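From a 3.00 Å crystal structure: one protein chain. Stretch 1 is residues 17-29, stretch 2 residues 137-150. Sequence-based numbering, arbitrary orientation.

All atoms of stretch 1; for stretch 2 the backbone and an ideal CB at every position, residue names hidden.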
ATOM      1  N   LEU D  17      -8.617  18.151  -6.251  1.00 55.51           N
ATOM      2  CA  LEU D  17      -9.154  16.872  -5.803  1.00 52.54           C
ATOM      3  C   LEU D  17      -8.808  15.744  -6.767  1.00 57.27           C
ATOM      4  O   LEU D  17      -9.056  15.841  -7.968  1.00 62.19           O
ATOM      5  CB  LEU D  17     -10.672  16.957  -5.634  1.00 48.69           C
ATOM      6  CG  LEU D  17     -11.390  15.647  -5.287  1.00 47.34           C
ATOM      7  CD1 LEU D  17     -10.881  15.079  -3.971  1.00 44.05           C
ATOM      8  CD2 LEU D  17     -12.895  15.853  -5.239  1.00 48.13           C
ATOM      9  N   LYS D  18      -8.233  14.674  -6.227  1.00 50.52           N
ATOM     10  CA  LYS D  18      -7.928  13.489  -7.017  1.00 45.76           C
ATOM     11  C   LYS D  18      -8.391  12.230  -6.298  1.00 53.84           C
ATOM     12  O   LYS D  18      -7.960  11.950  -5.180  1.00 58.50           O
ATOM     13  CB  LYS D  18      -6.432  13.392  -7.306  1.00 47.78           C
ATOM     14  CG  LYS D  18      -6.036  12.115  -8.031  1.00 61.71           C
ATOM     15  CD  LYS D  18      -4.534  12.031  -8.240  1.00 82.44           C
ATOM     16  CE  LYS D  18      -4.030  13.170  -9.109  1.00 95.00           C
ATOM     17  NZ  LYS D  18      -2.562  13.081  -9.330  1.00 95.19           N
ATOM     18  N   ILE D  19      -9.273  11.477  -6.944  1.00 57.33           N
ATOM     19  CA  ILE D  19      -9.718  10.196  -6.411  1.00 57.61           C
ATOM     20  C   ILE D  19      -9.249   9.059  -7.312  1.00 61.74           C
ATOM     21  O   ILE D  19      -9.675   8.951  -8.462  1.00 61.95           O
ATOM     22  CB  ILE D  19     -11.249  10.135  -6.274  1.00 51.25           C
ATOM     23  CG1 ILE D  19     -11.752  11.252  -5.359  1.00 55.79           C
ATOM     24  CG2 ILE D  19     -11.678   8.778  -5.739  1.00 49.44           C
ATOM     25  CD1 ILE D  19     -13.245  11.211  -5.105  1.00 35.19           C
ATOM     26  N   GLY D  20      -8.366   8.217  -6.785  1.00 63.37           N
ATOM     27  CA  GLY D  20      -7.883   7.063  -7.517  1.00 62.03           C
ATOM     28  C   GLY D  20      -8.596   5.802  -7.068  1.00 63.43           C
ATOM     29  O   GLY D  20      -8.948   5.667  -5.898  1.00 59.65           O
HETATM   30  N   MSE D  21      -8.814   4.879  -8.000  1.00 58.77           N
HETATM   31  CA  MSE D  21      -9.508   3.635  -7.689  1.00 46.41           C
HETATM   32  C   MSE D  21      -9.029   2.492  -8.577  1.00 49.13           C
HETATM   33  O   MSE D  21      -9.176   2.540  -9.798  1.00 53.17           O
HETATM   34  CB  MSE D  21     -11.019   3.818  -7.831  1.00 43.10           C
HETATM   35  CG  MSE D  21     -11.827   2.569  -7.533  1.00 49.91           C
HETATM   36 SE   MSE D  21     -13.750   2.896  -7.534  1.00 96.85          SE
HETATM   37  CE  MSE D  21     -13.811   4.301  -6.182  1.00139.89           C
ATOM     38  N   CYS D  22      -8.449   1.468  -7.956  1.00 47.15           N
ATOM     39  CA  CYS D  22      -7.946   0.314  -8.691  1.00 52.37           C
ATOM     40  C   CYS D  22      -8.901  -0.868  -8.566  1.00 52.91           C
ATOM     41  O   CYS D  22      -9.197  -1.325  -7.462  1.00 60.16           O
ATOM     42  CB  CYS D  22      -6.551  -0.078  -8.193  1.00 51.16           C
ATOM     43  SG  CYS D  22      -5.764  -1.415  -9.132  1.00 60.18           S
ATOM     44  N   ILE D  23      -9.381  -1.354  -9.704  1.00 50.37           N
ATOM     45  CA  ILE D  23     -10.306  -2.480  -9.728  1.00 56.41           C
ATOM     46  C   ILE D  23      -9.653  -3.694 -10.380  1.00 61.09           C
ATOM     47  O   ILE D  23      -9.182  -3.619 -11.515  1.00 72.29           O
ATOM     48  CB  ILE D  23     -11.593  -2.134 -10.501  1.00 58.03           C
ATOM     49  CG1 ILE D  23     -12.093  -0.739 -10.119  1.00 56.05           C
ATOM     50  CG2 ILE D  23     -12.664  -3.179 -10.245  1.00 64.37           C
ATOM     51  CD1 ILE D  23     -13.293  -0.280 -10.920  1.00 42.96           C
ATOM     52  N   GLN D  24      -9.624  -4.810  -9.659  1.00 54.44           N
ATOM     53  CA  GLN D  24      -9.057  -6.044 -10.193  1.00 60.11           C
ATOM     54  C   GLN D  24     -10.155  -7.038 -10.564  1.00 61.47           C
ATOM     55  O   GLN D  24     -11.057  -7.308  -9.771  1.00 72.51           O
ATOM     56  CB  GLN D  24      -8.080  -6.675  -9.197  1.00 51.43           C
ATOM     57  CG  GLN D  24      -7.393  -7.933  -9.712  1.00 54.57           C
ATOM     58  CD  GLN D  24      -6.380  -8.494  -8.734  1.00 62.67           C
ATOM     59  OE1 GLN D  24      -6.602  -8.495  -7.523  1.00 60.17           O
ATOM     60  NE2 GLN D  24      -5.256  -8.973  -9.257  1.00 70.75           N
ATOM     61  N   ALA D  25     -10.068  -7.578 -11.776  1.00 55.24           N
ATOM     62  CA  ALA D  25     -11.078  -8.495 -12.289  1.00 75.61           C
ATOM     63  C   ALA D  25     -11.016  -9.852 -11.599  1.00 78.14           C
ATOM     64  O   ALA D  25      -9.951 -10.291 -11.165  1.00 72.76           O
ATOM     65  CB  ALA D  25     -10.926  -8.658 -13.793  1.00 81.35           C
ATOM     66  N   LYS D  26     -12.166 -10.511 -11.505  1.00 85.23           N
ATOM     67  CA  LYS D  26     -12.246 -11.837 -10.903  1.00 83.71           C
ATOM     68  C   LYS D  26     -12.896 -12.826 -11.863  1.00 87.02           C
ATOM     69  O   LYS D  26     -13.946 -12.543 -12.440  1.00 91.61           O
ATOM     70  CB  LYS D  26     -13.032 -11.784  -9.593  1.00 78.16           C
ATOM     71  CG  LYS D  26     -13.242 -13.140  -8.938  1.00 78.64           C
ATOM     72  CD  LYS D  26     -13.993 -13.010  -7.622  1.00 79.34           C
ATOM     73  CE  LYS D  26     -14.117 -14.354  -6.922  1.00 81.06           C
ATOM     74  NZ  LYS D  26     -14.766 -14.227  -5.590  1.00 78.72           N
ATOM     75  N   ASP D  27     -12.253 -13.977 -12.035  1.00 94.23           N
ATOM     76  CA  ASP D  27     -12.765 -15.061 -12.877  1.00109.97           C
ATOM     77  C   ASP D  27     -12.954 -14.683 -14.349  1.00105.00           C
ATOM     78  O   ASP D  27     -13.604 -15.411 -15.100  1.00107.81           O
ATOM     79  CB  ASP D  27     -14.067 -15.634 -12.301  1.00122.57           C
ATOM     80  CG  ASP D  27     -13.878 -16.231 -10.920  1.00133.90           C
ATOM     81  OD1 ASP D  27     -12.775 -16.746 -10.639  1.00141.75           O
ATOM     82  OD2 ASP D  27     -14.832 -16.184 -10.115  1.00133.01           O
ATOM     83  N   PHE D  28     -12.385 -13.552 -14.758  1.00 93.90           N
ATOM     84  CA  PHE D  28     -12.425 -13.144 -16.160  1.00 93.98           C
ATOM     85  C   PHE D  28     -11.322 -12.143 -16.484  1.00 87.05           C
ATOM     86  O   PHE D  28     -10.730 -11.544 -15.586  1.00 69.42           O
ATOM     87  CB  PHE D  28     -13.802 -12.575 -16.532  1.00 96.11           C
ATOM     88  CG  PHE D  28     -13.966 -11.110 -16.228  1.00 89.14           C
ATOM     89  CD1 PHE D  28     -14.248 -10.679 -14.941  1.00 92.37           C
ATOM     90  CD2 PHE D  28     -13.859 -10.165 -17.236  1.00 79.29           C
ATOM     91  CE1 PHE D  28     -14.406  -9.332 -14.665  1.00 88.50           C
ATOM     92  CE2 PHE D  28     -14.015  -8.819 -16.964  1.00 77.23           C
ATOM     93  CZ  PHE D  28     -14.290  -8.402 -15.678  1.00 80.02           C
ATOM     94  N   TYR D  29     -11.045 -11.973 -17.772  1.00 83.52           N
ATOM     95  CA  TYR D  29     -10.022 -11.034 -18.216  1.00 82.15           C
ATOM     96  C   TYR D  29     -10.640  -9.720 -18.682  1.00 85.75           C
ATOM     97  O   TYR D  29     -11.404  -9.691 -19.647  1.00 95.53           O
ATOM     98  CB  TYR D  29      -9.185 -11.635 -19.349  1.00 74.52           C
ATOM     99  CG  TYR D  29      -8.212 -12.709 -18.912  1.00 91.71           C
ATOM    100  CD1 TYR D  29      -8.067 -13.045 -17.572  1.00 87.61           C
ATOM    101  CD2 TYR D  29      -7.429 -13.381 -19.842  1.00 99.83           C
ATOM    102  CE1 TYR D  29      -7.177 -14.025 -17.171  1.00 94.08           C
ATOM    103  CE2 TYR D  29      -6.537 -14.360 -19.454  1.00106.08           C
ATOM    104  CZ  TYR D  29      -6.413 -14.679 -18.118  1.00101.71           C
ATOM    105  OH  TYR D  29      -5.524 -15.654 -17.730  1.00101.69           O
ATOM    106  N   UNK D 137     -19.912  -5.015  -7.369  1.00 66.28           N
ATOM    107  CA  UNK D 137     -20.290  -6.408  -7.581  1.00 69.71           C
ATOM    108  C   UNK D 137     -19.083  -7.317  -7.368  1.00 81.76           C
ATOM    109  O   UNK D 137     -18.123  -7.276  -8.136  1.00 84.68           O
ATOM    110  CB  UNK D 137     -20.867  -6.604  -8.984  1.00 69.71           C
ATOM    111  N   UNK D 138     -19.144  -8.145  -6.329  1.00 62.63           N
ATOM    112  CA  UNK D 138     -18.020  -8.997  -5.960  1.00 73.91           C
ATOM    113  C   UNK D 138     -17.942 -10.275  -6.793  1.00 83.00           C
ATOM    114  O   UNK D 138     -17.037 -11.088  -6.609  1.00 88.50           O
ATOM    115  CB  UNK D 138     -18.114  -9.359  -4.476  1.00 73.91           C
ATOM    116  N   UNK D 139     -18.891 -10.452  -7.706  1.00 88.21           N
ATOM    117  CA  UNK D 139     -18.894 -11.628  -8.571  1.00 91.65           C
ATOM    118  C   UNK D 139     -17.874 -11.484  -9.696  1.00 83.55           C
ATOM    119  O   UNK D 139     -17.325 -12.474 -10.179  1.00 86.10           O
ATOM    120  CB  UNK D 139     -20.290 -11.858  -9.153  1.00 91.65           C
ATOM    121  N   UNK D 140     -17.622 -10.245 -10.106  1.00 71.51           N
ATOM    122  CA  UNK D 140     -16.673  -9.978 -11.182  1.00 76.81           C
ATOM    123  C   UNK D 140     -15.491  -9.123 -10.726  1.00 74.97           C
ATOM    124  O   UNK D 140     -14.594  -8.828 -11.513  1.00 78.20           O
ATOM    125  CB  UNK D 140     -17.389  -9.286 -12.344  1.00 76.81           C
ATOM    126  N   UNK D 141     -15.488  -8.734  -9.454  1.00 75.14           N
ATOM    127  CA  UNK D 141     -14.407  -7.913  -8.916  1.00 61.93           C
ATOM    128  C   UNK D 141     -13.667  -8.606  -7.774  1.00 62.69           C
ATOM    129  O   UNK D 141     -14.256  -8.929  -6.741  1.00 68.01           O
ATOM    130  CB  UNK D 141     -14.962  -6.572  -8.433  1.00 61.93           C
ATOM    131  N   UNK D 142     -12.370  -8.826  -7.969  1.00 64.70           N
ATOM    132  CA  UNK D 142     -11.552  -9.541  -6.995  1.00 71.60           C
ATOM    133  C   UNK D 142     -11.056  -8.653  -5.857  1.00 67.79           C
ATOM    134  O   UNK D 142     -11.004  -9.080  -4.703  1.00 57.88           O
ATOM    135  CB  UNK D 142     -10.354 -10.179  -7.701  1.00 71.60           C
ATOM    136  N   UNK D 143     -10.688  -7.419  -6.189  1.00 61.52           N
ATOM    137  CA  UNK D 143     -10.206  -6.469  -5.191  1.00 62.03           C
ATOM    138  C   UNK D 143     -10.404  -5.024  -5.644  1.00 56.58           C
ATOM    139  O   UNK D 143     -10.326  -4.723  -6.835  1.00 59.89           O
ATOM    140  CB  UNK D 143      -8.727  -6.724  -4.893  1.00 62.03           C
ATOM    141  N   UNK D 144     -10.657  -4.137  -4.686  1.00 46.65           N
ATOM    142  CA  UNK D 144     -10.845  -2.719  -4.976  1.00 44.09           C
ATOM    143  C   UNK D 144     -10.112  -1.845  -3.961  1.00 42.61           C
ATOM    144  O   UNK D 144     -10.329  -1.963  -2.755  1.00 65.37           O
ATOM    145  CB  UNK D 144     -12.335  -2.373  -4.988  1.00 44.09           C
ATOM    146  N   UNK D 145      -9.245  -0.970  -4.460  1.00 59.40           N
ATOM    147  CA  UNK D 145      -8.526  -0.037  -3.613  1.00 49.67           C
ATOM    148  C   UNK D 145      -8.853   1.394  -3.987  1.00 49.48           C
ATOM    149  O   UNK D 145      -9.107   1.694  -5.152  1.00 58.15           O
ATOM    150  CB  UNK D 145      -7.018  -0.278  -3.708  1.00 49.67           C
ATOM    151  N   UNK D 146      -8.857   2.279  -2.995  1.00 56.72           N
ATOM    152  CA  UNK D 146      -9.191   3.684  -3.225  1.00 61.51           C
ATOM    153  C   UNK D 146      -8.156   4.619  -2.611  1.00 64.26           C
ATOM    154  O   UNK D 146      -7.896   4.569  -1.410  1.00 60.88           O
ATOM    155  CB  UNK D 146     -10.576   3.997  -2.655  1.00 61.51           C
ATOM    156  N   UNK D 147      -7.571   5.479  -3.440  1.00 66.45           N
ATOM    157  CA  UNK D 147      -6.669   6.504  -2.938  1.00 68.49           C
ATOM    158  C   UNK D 147      -7.335   7.873  -3.000  1.00 64.52           C
ATOM    159  O   UNK D 147      -8.084   8.167  -3.932  1.00 62.43           O
ATOM    160  CB  UNK D 147      -5.363   6.508  -3.734  1.00 68.49           C
ATOM    161  N   UNK D 148      -7.062   8.701  -2.000  1.00 66.69           N
ATOM    162  CA  UNK D 148      -7.756   9.974  -1.849  1.00 58.56           C
ATOM    163  C   UNK D 148      -6.787  11.112  -1.536  1.00 64.10           C
ATOM    164  O   UNK D 148      -5.901  10.977  -0.691  1.00 74.39           O
ATOM    165  CB  UNK D 148      -8.812   9.869  -0.747  1.00 58.56           C
ATOM    166  N   UNK D 149      -6.958  12.229  -2.237  1.00 61.07           N
ATOM    167  CA  UNK D 149      -6.100  13.393  -2.060  1.00 56.20           C
ATOM    168  C   UNK D 149      -6.874  14.686  -2.302  1.00 59.32           C
ATOM    169  O   UNK D 149      -7.447  14.884  -3.375  1.00 67.74           O
ATOM    170  CB  UNK D 149      -4.896  13.314  -3.001  1.00 56.20           C
ATOM    171  N   UNK D 150      -6.883  15.561  -1.302  1.00 49.64           N
ATOM    172  CA  UNK D 150      -7.643  16.804  -1.375  1.00 52.68           C
ATOM    173  C   UNK D 150      -6.976  17.890  -0.536  1.00 56.26           C
ATOM    174  O   UNK D 150      -7.144  17.934   0.683  1.00 58.04           O
ATOM    175  CB  UNK D 150      -9.083  16.581  -0.908  1.00 52.68           C
TER

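From 143 to 150, stretch 2 runs antiparallel to Gln24 down to Leu17.

Positions 137, 138 and 139 have no atom of stretch 1 within 5.5 Å of the ideal CB. Small or polar side chains would suit such a turn. The residues are Asp137, Thr138 and Ser139. Ser139 OG and N both donate hydrogen bonds to Asp137 OD1, at 2.5 and 3.0 Å.

At position 140 the CB points away overall, yet lies 3.8 Å from Phe28 CE1. A small or medium apolar side chain would fit. It is Cys140, bonded covalently to a group elsewhere in the structure. Its O accepts from Lys26 N at 3.0 Å and sits at the edge of the Phe28 ring.

Position 141 also points away, with Ile23 CG2 4.5 Å from its ideal CB. An aliphatic chain could reach that methyl. Ile141 does: its CD1 lies 3.7 Å from Ile23 CG2.

Position 142 points toward stretch 1, at a corner in the chain. Its CB is close to the carbonyls of Gln24 and Ala25 and to Lys26 CB. A short polar residue would suit. Asn142 packs its CB 3.6 Å from Lys26 CB, and its N donates to Gln24 O at 2.7 Å.

Position 143 shares a face with Gln24, whose OE1 is 3.8 Å from the ideal CB. Many polar residues would do. The end of the His143 side chain leads away.

Position 144 faces the side of Met21 and Ile23, so a branched or long apolar residue is expected. Leu144 CD1 lies 4.2 Å from Ile23 CG1 and 4.1 Å from Met21 SE.

Position 145 pairs with Cys22. A CB there would have room, so stretch 1 does not require glycine. It is Gly145. Cys22 N donates to Gly145 O at 2.9 Å, and Gly145 N to Cys22 O at 3.0 Å.

Position 146 lies opposite Met21, near its CE. A beta-branched or other aliphatic residue fits. Val146 CG2 meets Met21 CE at 3.7 Å.

Position 147 pairs with Gly20, which offers no side chain; many residues would serve. Asn147 leads its end away, while its N donates to Gly20 O at 2.8 Å.

Position 148 is on the Ile19 side, with loose packing; large residues are possible. Tyr148 makes no close side-chain contact with stretch 1; its OH is hydrogen-bonded elsewhere in the structure.

Position 149 neighbours Lys18, and small or polar residues suit. Ser149 O accepts from Lys18 N at 3.0 Å.

Position 150 has Leu17 CD1 3.9 Å from its ideal CB, favouring an apolar or aromatic residue. Phe150 CD1 packs 3.5 Å from Leu17 CB.

Stretch 2 137-150: DTSCINHLGVNYSF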
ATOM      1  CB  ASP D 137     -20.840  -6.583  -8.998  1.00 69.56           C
ATOM      2  CG  ASP D 137     -21.613  -7.876  -9.177  1.00 82.82           C
ATOM      3  OD1 ASP D 137     -21.365  -8.841  -8.424  1.00 86.41           O
ATOM      4  OD2 ASP D 137     -22.473  -7.927 -10.080  1.00 89.77           O
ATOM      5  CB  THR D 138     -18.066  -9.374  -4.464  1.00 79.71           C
ATOM      6  OG1 THR D 138     -19.182 -10.238  -4.220  1.00 85.90           O
ATOM      7  CG2 THR D 138     -18.193  -8.126  -3.602  1.00 72.89           C
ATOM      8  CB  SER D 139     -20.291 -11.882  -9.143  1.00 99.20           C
ATOM      9  OG  SER D 139     -20.733 -10.786  -9.925  1.00107.75           O
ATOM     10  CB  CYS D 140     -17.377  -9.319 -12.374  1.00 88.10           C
ATOM     11  SG  CYS D 140     -18.199  -7.745 -12.007  1.00103.97           S
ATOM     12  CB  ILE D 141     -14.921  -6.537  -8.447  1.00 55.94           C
ATOM     13  CG1 ILE D 141     -15.436  -5.736  -9.642  1.00 53.56           C
ATOM     14  CG2 ILE D 141     -13.822  -5.772  -7.729  1.00 51.67           C
ATOM     15  CD1 ILE D 141     -16.036  -4.405  -9.271  1.00 67.74           C
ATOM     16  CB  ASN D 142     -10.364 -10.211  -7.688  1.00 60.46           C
ATOM     17  CG  ASN D 142      -9.698 -11.255  -6.819  1.00 67.72           C
ATOM     18  OD1 ASN D 142     -10.339 -11.864  -5.962  1.00 65.14           O
ATOM     19  ND2 ASN D 142      -8.405 -11.468  -7.033  1.00 71.50           N
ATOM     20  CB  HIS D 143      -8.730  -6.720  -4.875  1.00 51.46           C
ATOM     21  CG  HIS D 143      -8.196  -5.857  -3.775  1.00 49.80           C
ATOM     22  ND1 HIS D 143      -7.747  -4.573  -3.989  1.00 50.39           N
ATOM     23  CD2 HIS D 143      -8.046  -6.093  -2.450  1.00 76.01           C
ATOM     24  CE1 HIS D 143      -7.342  -4.054  -2.844  1.00 58.35           C
ATOM     25  NE2 HIS D 143      -7.511  -4.956  -1.894  1.00 68.33           N
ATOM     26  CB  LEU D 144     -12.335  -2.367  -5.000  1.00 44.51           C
ATOM     27  CG  LEU D 144     -12.738  -0.960  -5.443  1.00 50.14           C
ATOM     28  CD1 LEU D 144     -13.975  -1.019  -6.322  1.00 43.32           C
ATOM     29  CD2 LEU D 144     -12.989  -0.054  -4.247  1.00 57.95           C
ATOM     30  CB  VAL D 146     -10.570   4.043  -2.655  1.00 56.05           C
ATOM     31  CG1 VAL D 146     -10.847   5.531  -2.815  1.00 35.28           C
ATOM     32  CG2 VAL D 146     -11.656   3.222  -3.322  1.00 53.23           C
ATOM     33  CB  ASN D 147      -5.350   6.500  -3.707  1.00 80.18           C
ATOM     34  CG  ASN D 147      -4.157   6.760  -2.809  1.00 98.49           C
ATOM     35  OD1 ASN D 147      -3.585   5.833  -2.233  1.00109.26           O
ATOM     36  ND2 ASN D 147      -3.775   8.026  -2.681  1.00101.09           N
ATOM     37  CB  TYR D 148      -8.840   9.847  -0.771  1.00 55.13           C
ATOM     38  CG  TYR D 148      -9.141  11.110   0.005  1.00 57.46           C
ATOM     39  CD1 TYR D 148      -9.785  12.184  -0.594  1.00 63.97           C
ATOM     40  CD2 TYR D 148      -8.809  11.211   1.350  1.00 48.87           C
ATOM     41  CE1 TYR D 148     -10.071  13.333   0.119  1.00 78.87           C
ATOM     42  CE2 TYR D 148      -9.093  12.353   2.073  1.00 59.73           C
ATOM     43  CZ  TYR D 148      -9.722  13.412   1.452  1.00 85.05           C
ATOM     44  OH  TYR D 148     -10.007  14.554   2.164  1.00102.56           O
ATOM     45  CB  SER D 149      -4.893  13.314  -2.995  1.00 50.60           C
ATOM     46  OG  SER D 149      -4.012  14.404  -2.782  1.00 70.38           O
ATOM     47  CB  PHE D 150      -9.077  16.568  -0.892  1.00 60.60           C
ATOM     48  CG  PHE D 150     -10.010  17.715  -1.160  1.00 74.45           C
ATOM     49  CD1 PHE D 150     -10.176  18.201  -2.444  1.00 75.97           C
ATOM     50  CD2 PHE D 150     -10.736  18.291  -0.132  1.00 82.47           C
ATOM     51  CE1 PHE D 150     -11.038  19.249  -2.700  1.00 73.29           C
ATOM     52  CE2 PHE D 150     -11.603  19.342  -0.381  1.00 83.30           C
ATOM     53  CZ  PHE D 150     -11.753  19.821  -1.667  1.00 75.16           C
TER
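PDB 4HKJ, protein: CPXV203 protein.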